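Local coordinates for protein endonuclease MutS2 (Deinococcus radiodurans, PDB 4OD6) that probably cuts nucleic acid through this C-terminal Smr domain, while the whole protein is predicted to sense collided ribosomes and split them using ATP, at residues A35-K49 with Q78-R90. Residues are numbered along the deposited sequence; the frame is centred on the assembly and turned at random. Where two conformers were deposited one is given.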
loop_
_atom_site.group_PDB
_atom_site.type_symbol
_atom_site.label_atom_id
_atom_site.label_comp_id
_atom_site.label_asym_id
_atom_site.label_seq_id
_atom_site.Cartn_x
_atom_site.Cartn_y
_atom_site.Cartn_z
ATOM N N ALA A 35 6.991 -8.785 2.053
ATOM C CA ALA A 35 6.729 -8.525 3.462
ATOM C C ALA A 35 6.209 -9.786 4.192
ATOM O O ALA A 35 6.606 -10.039 5.320
ATOM C CB ALA A 35 5.755 -7.368 3.637
ATOM N N ARG A 36 5.336 -10.540 3.538
ATOM C CA ARG A 36 4.797 -11.760 4.112
ATOM C C ARG A 36 5.959 -12.736 4.334
ATOM O O ARG A 36 6.076 -13.314 5.397
ATOM C CB ARG A 36 3.746 -12.382 3.187
ATOM C CG ARG A 36 3.070 -13.686 3.654
ATOM C CD ARG A 36 1.845 -13.363 4.481
ATOM N NE ARG A 36 1.330 -14.486 5.280
ATOM C CZ ARG A 36 0.391 -15.335 4.882
ATOM N NH1 ARG A 36 -0.106 -15.291 3.676
ATOM N NH2 ARG A 36 0.007 -16.288 5.712
ATOM N N ALA A 37 6.824 -12.907 3.352
ATOM C CA ALA A 37 7.941 -13.848 3.472
ATOM C C ALA A 37 8.935 -13.455 4.568
ATOM O O ALA A 37 9.478 -14.315 5.234
ATOM C CB ALA A 37 8.635 -14.039 2.135
ATOM N N LEU A 38 9.190 -12.167 4.716
ATOM C CA LEU A 38 10.120 -11.660 5.724
ATOM C C LEU A 38 9.439 -11.362 7.065
ATOM O O LEU A 38 10.105 -10.916 7.980
ATOM C CB LEU A 38 10.819 -10.412 5.165
ATOM C CG LEU A 38 11.551 -10.571 3.820
ATOM C CD1 LEU A 38 12.222 -9.250 3.475
ATOM C CD2 LEU A 38 12.605 -11.669 3.909
ATOM N N LYS A 39 8.146 -11.670 7.194
ATOM C CA LYS A 39 7.398 -11.497 8.432
ATOM C C LYS A 39 7.472 -9.926 8.797
ATOM O O LYS A 39 7.736 -9.599 9.962
ATOM C CB LYS A 39 7.871 -12.422 9.535
ATOM C CG LYS A 39 7.580 -13.856 9.138
ATOM C CD LYS A 39 7.982 -14.828 10.233
ATOM C CE LYS A 39 7.604 -16.292 9.931
ATOM N NZ LYS A 39 8.254 -16.812 8.718
ATOM N N GLU A 40 7.309 -9.057 7.810
ATOM C CA GLU A 40 7.384 -7.626 8.046
ATOM C C GLU A 40 6.019 -6.997 7.855
ATOM O O GLU A 40 5.237 -7.439 7.013
ATOM C CB GLU A 40 8.396 -6.978 7.104
ATOM C CG GLU A 40 9.838 -7.219 7.510
ATOM C CD GLU A 40 10.831 -6.624 6.535
ATOM O OE1 GLU A 40 10.399 -5.976 5.558
ATOM O OE2 GLU A 40 12.046 -6.807 6.748
ATOM N N THR A 41 5.593 -6.245 8.863
ATOM C CA THR A 41 4.361 -5.452 8.797
ATOM C C THR A 41 4.433 -4.317 9.814
ATOM O O THR A 41 5.142 -4.452 10.809
ATOM C CB THR A 41 3.138 -6.341 9.104
ATOM O OG1 THR A 41 1.928 -5.637 8.802
ATOM C CG2 THR A 41 3.131 -6.768 10.571
ATOM N N PRO A 42 3.692 -3.220 9.642
ATOM C CA PRO A 42 2.909 -2.847 8.453
ATOM C C PRO A 42 3.728 -2.230 7.355
ATOM O O PRO A 42 4.858 -1.808 7.587
ATOM C CB PRO A 42 1.959 -1.795 8.997
ATOM C CG PRO A 42 2.772 -1.099 10.028
ATOM C CD PRO A 42 3.648 -2.129 10.645
ATOM N N LEU A 43 3.125 -2.175 6.177
ATOM C CA LEU A 43 3.660 -1.423 5.038
ATOM C C LEU A 43 2.966 -0.106 4.850
ATOM O O LEU A 43 1.777 -0.028 4.974
ATOM C CB LEU A 43 3.495 -2.191 3.749
ATOM C CG LEU A 43 4.033 -3.579 3.736
ATOM C CD1 LEU A 43 3.945 -4.095 2.321
ATOM C CD2 LEU A 43 5.440 -3.686 4.279
ATOM N N ARG A 44 3.731 0.924 4.506
ATOM C CA ARG A 44 3.200 2.233 4.159
ATOM C C ARG A 44 3.300 2.406 2.640
ATOM O O ARG A 44 4.386 2.463 2.074
ATOM C CB ARG A 44 3.955 3.393 4.827
ATOM C CG ARG A 44 3.558 3.657 6.239
ATOM C CD ARG A 44 4.415 4.747 6.863
ATOM N NE ARG A 44 4.497 6.002 6.130
ATOM C CZ ARG A 44 3.675 7.031 6.259
ATOM N NH1 ARG A 44 2.664 6.979 7.074
ATOM N NH2 ARG A 44 3.903 8.091 5.533
ATOM N N VAL A 45 2.148 2.488 2.006
ATOM C CA VAL A 45 2.051 2.613 0.560
ATOM C C VAL A 45 1.768 4.066 0.236
ATOM O O VAL A 45 0.682 4.568 0.407
ATOM C CB VAL A 45 0.948 1.698 0.001
ATOM C CG1 VAL A 45 0.889 1.771 -1.516
ATOM C CG2 VAL A 45 1.165 0.272 0.459
ATOM N N VAL A 46 2.810 4.713 -0.267
ATOM C CA VAL A 46 2.797 6.123 -0.621
ATOM C C VAL A 46 2.376 6.286 -2.071
ATOM O O VAL A 46 3.200 6.248 -2.968
ATOM C CB VAL A 46 4.176 6.791 -0.318
ATOM C CG1 VAL A 46 4.079 8.296 -0.529
ATOM C CG2 VAL A 46 4.600 6.435 1.104
ATOM N N HIS A 47 1.066 6.484 -2.273
ATOM C CA HIS A 47 0.512 6.641 -3.617
ATOM C C HIS A 47 0.122 8.058 -3.984
ATOM O O HIS A 47 -0.106 8.317 -5.108
ATOM C CB HIS A 47 -0.675 5.698 -3.880
ATOM C CG HIS A 47 -1.669 5.652 -2.766
ATOM N ND1 HIS A 47 -2.394 6.760 -2.370
ATOM C CD2 HIS A 47 -1.983 4.667 -1.901
ATOM C CE1 HIS A 47 -3.138 6.428 -1.334
ATOM N NE2 HIS A 47 -2.896 5.170 -1.023
ATOM N N GLY A 48 0.014 8.945 -3.009
ATOM C CA GLY A 48 -0.372 10.316 -3.263
ATOM C C GLY A 48 -1.877 10.446 -3.339
ATOM O O GLY A 48 -2.602 9.464 -3.401
ATOM N N LYS A 49 -2.354 11.693 -3.348
ATOM C CA LYS A 49 -3.792 11.950 -3.426
ATOM C C LYS A 49 -4.318 12.194 -4.848
ATOM O O LYS A 49 -5.228 11.492 -5.287
ATOM C CB LYS A 49 -4.148 13.148 -2.545
ATOM C CG LYS A 49 -3.870 12.929 -1.067
ATOM C CD LYS A 49 -4.266 14.138 -0.234
ATOM C CE LYS A 49 -3.907 13.940 1.229
ATOM N NZ LYS A 49 -4.150 15.161 2.044
ATOM N N GLN A 78 0.369 11.650 9.181
ATOM C CA GLN A 78 1.288 10.762 8.506
ATOM C C GLN A 78 0.891 10.399 7.099
ATOM O O GLN A 78 1.162 9.295 6.660
ATOM C CB GLN A 78 1.525 9.542 9.342
ATOM C CG GLN A 78 1.853 9.951 10.761
ATOM C CD GLN A 78 2.458 8.866 11.596
ATOM O OE1 GLN A 78 2.240 7.677 11.388
ATOM N NE2 GLN A 78 3.241 9.284 12.583
ATOM N N GLY A 79 0.343 11.370 6.395
ATOM C CA GLY A 79 0.039 11.280 4.977
ATOM C C GLY A 79 -1.409 11.166 4.615
ATOM O O GLY A 79 -1.760 11.339 3.468
ATOM N N GLY A 80 -2.231 10.862 5.585
ATOM C CA GLY A 80 -3.647 10.798 5.350
ATOM C C GLY A 80 -4.017 9.883 4.205
ATOM O O GLY A 80 -3.507 8.783 4.093
ATOM N N HIS A 81 -4.882 10.398 3.353
ATOM C CA HIS A 81 -5.460 9.693 2.232
ATOM C C HIS A 81 -4.434 9.433 1.152
ATOM O O HIS A 81 -4.727 8.737 0.269
ATOM C CB HIS A 81 -6.658 10.469 1.612
ATOM C CG HIS A 81 -7.940 10.266 2.342
ATOM N ND1 HIS A 81 -9.162 10.262 1.719
ATOM C CD2 HIS A 81 -8.188 10.062 3.652
ATOM C CE1 HIS A 81 -10.111 10.045 2.608
ATOM N NE2 HIS A 81 -9.549 9.925 3.789
ATOM N N GLY A 82 -3.273 10.051 1.206
ATOM C CA GLY A 82 -2.237 9.814 0.229
ATOM C C GLY A 82 -1.348 8.613 0.552
ATOM O O GLY A 82 -0.493 8.271 -0.191
ATOM N N VAL A 83 -1.598 8.023 1.703
ATOM C CA VAL A 83 -0.869 6.842 2.129
ATOM C C VAL A 83 -1.858 5.790 2.613
ATOM O O VAL A 83 -2.764 6.054 3.394
ATOM C CB VAL A 83 0.121 7.179 3.249
ATOM C CG1 VAL A 83 0.868 5.933 3.715
ATOM C CG2 VAL A 83 1.067 8.302 2.827
ATOM N N THR A 84 -1.658 4.577 2.155
ATOM C CA THR A 84 -2.446 3.435 2.625
ATOM C C THR A 84 -1.554 2.530 3.485
ATOM O O THR A 84 -0.499 2.137 3.089
ATOM C CB THR A 84 -3.063 2.590 1.457
ATOM O OG1 THR A 84 -4.027 3.371 0.753
ATOM C CG2 THR A 84 -3.765 1.369 1.965
ATOM N N ILE A 85 -2.017 2.221 4.673
ATOM C CA ILE A 85 -1.342 1.306 5.585
ATOM C C ILE A 85 -1.836 -0.087 5.301
ATOM O O ILE A 85 -3.049 -0.317 5.267
ATOM C CB ILE A 85 -1.670 1.644 7.066
ATOM C CG1 ILE A 85 -1.357 3.119 7.378
ATOM C CG2 ILE A 85 -0.915 0.765 8.037
ATOM C CD1 ILE A 85 0.077 3.486 7.145
ATOM N N VAL A 86 -0.909 -0.998 5.089
ATOM C CA VAL A 86 -1.250 -2.382 4.827
ATOM C C VAL A 86 -0.708 -3.237 5.978
ATOM O O VAL A 86 0.483 -3.294 6.230
ATOM C CB VAL A 86 -0.677 -2.857 3.472
ATOM C CG1 VAL A 86 -1.040 -4.317 3.237
ATOM C CG2 VAL A 86 -1.207 -1.981 2.317
ATOM N N ASN A 87 -1.626 -3.900 6.678
ATOM C CA ASN A 87 -1.308 -4.908 7.697
ATOM C C ASN A 87 -1.253 -6.254 7.018
ATOM O O ASN A 87 -2.225 -6.713 6.463
ATOM C CB ASN A 87 -2.341 -4.876 8.806
ATOM C CG ASN A 87 -2.412 -3.514 9.448
ATOM O OD1 ASN A 87 -1.417 -3.024 9.951
ATOM N ND2 ASN A 87 -3.574 -2.880 9.377
ATOM N N VAL A 88 -0.065 -6.832 7.032
ATOM C CA VAL A 88 0.258 -8.058 6.330
ATOM C C VAL A 88 0.122 -9.251 7.271
ATOM O O VAL A 88 0.486 -9.193 8.427
ATOM C CB VAL A 88 1.700 -7.990 5.760
ATOM C CG1 VAL A 88 2.077 -9.286 5.062
ATOM C CG2 VAL A 88 1.848 -6.822 4.817
ATOM N N LYS A 89 -0.414 -10.334 6.762
ATOM C CA LYS A 89 -0.664 -11.513 7.583
ATOM C C LYS A 89 0.630 -12.015 8.176
ATOM O O LYS A 89 1.642 -12.040 7.524
ATOM C CB LYS A 89 -1.292 -12.621 6.731
ATOM C CG LYS A 89 -2.735 -12.372 6.357
ATOM C CD LYS A 89 -3.262 -13.540 5.538
ATOM C CE LYS A 89 -4.699 -13.393 5.127
ATOM N NZ LYS A 89 -5.075 -14.490 4.199
ATOM N N ARG A 90 0.537 -12.401 9.448
ATOM C CA ARG A 90 1.663 -12.950 10.195
ATOM C C ARG A 90 1.520 -14.461 10.226
ATOM O O ARG A 90 0.415 -14.963 10.325
ATOM C CB ARG A 90 1.690 -12.389 11.626
HETATM O O HOH W 1 4.198 -12.846 7.787
HETATM O O HOH W 2 4.183 -10.114 8.138
HETATM O O HOH W 3 0.436 -4.751 10.930
HETATM O O HOH W 4 2.096 5.253 9.233
#
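Strands 43-46 and 83-88 run antiparallel, their axes 4.7 Å apart at closest, with L43–V86 and V45–T84 as hydrogen-bonded pairs and R44–I85 and V46–V83 as non-hydrogen-bonded ones. Beyond the ladder, T41 takes over from the backbone: OG1 lies anti to its own N (chi1 -169°) and accepts the nearly straight bond from V88 N at 2.9 Å, while a water bridges this hydroxyl to N87 OD1. V88 sets CG1 against the backbone of R36 and CG2 against A35 CB and L43 CG, so the last turn of helix 21-38 packs on the strand. These are the two central strands of the mixed four-stranded sheet of the Smr domain, which has helices packed against it. On the face bearing R44, the guanidinium lies flat over V83 CG1 while its edge meets Q78 O; NH1 donates at 2.8 Å onto a carbonyl lone pair, NH2 more weakly, and E13 pairs with NE. Just past the strand, H47 is held at both ring nitrogens: ND1 donates to G48 O at 2.9 Å, exactly in the ring plane, and NE2 shares a hydrogen bond of 2.8 Å with OG1 of T84, whose side chain lies on the face of L43 and V45. G82 O sits over the same ring and accepts from G48 N at 2.9 Å.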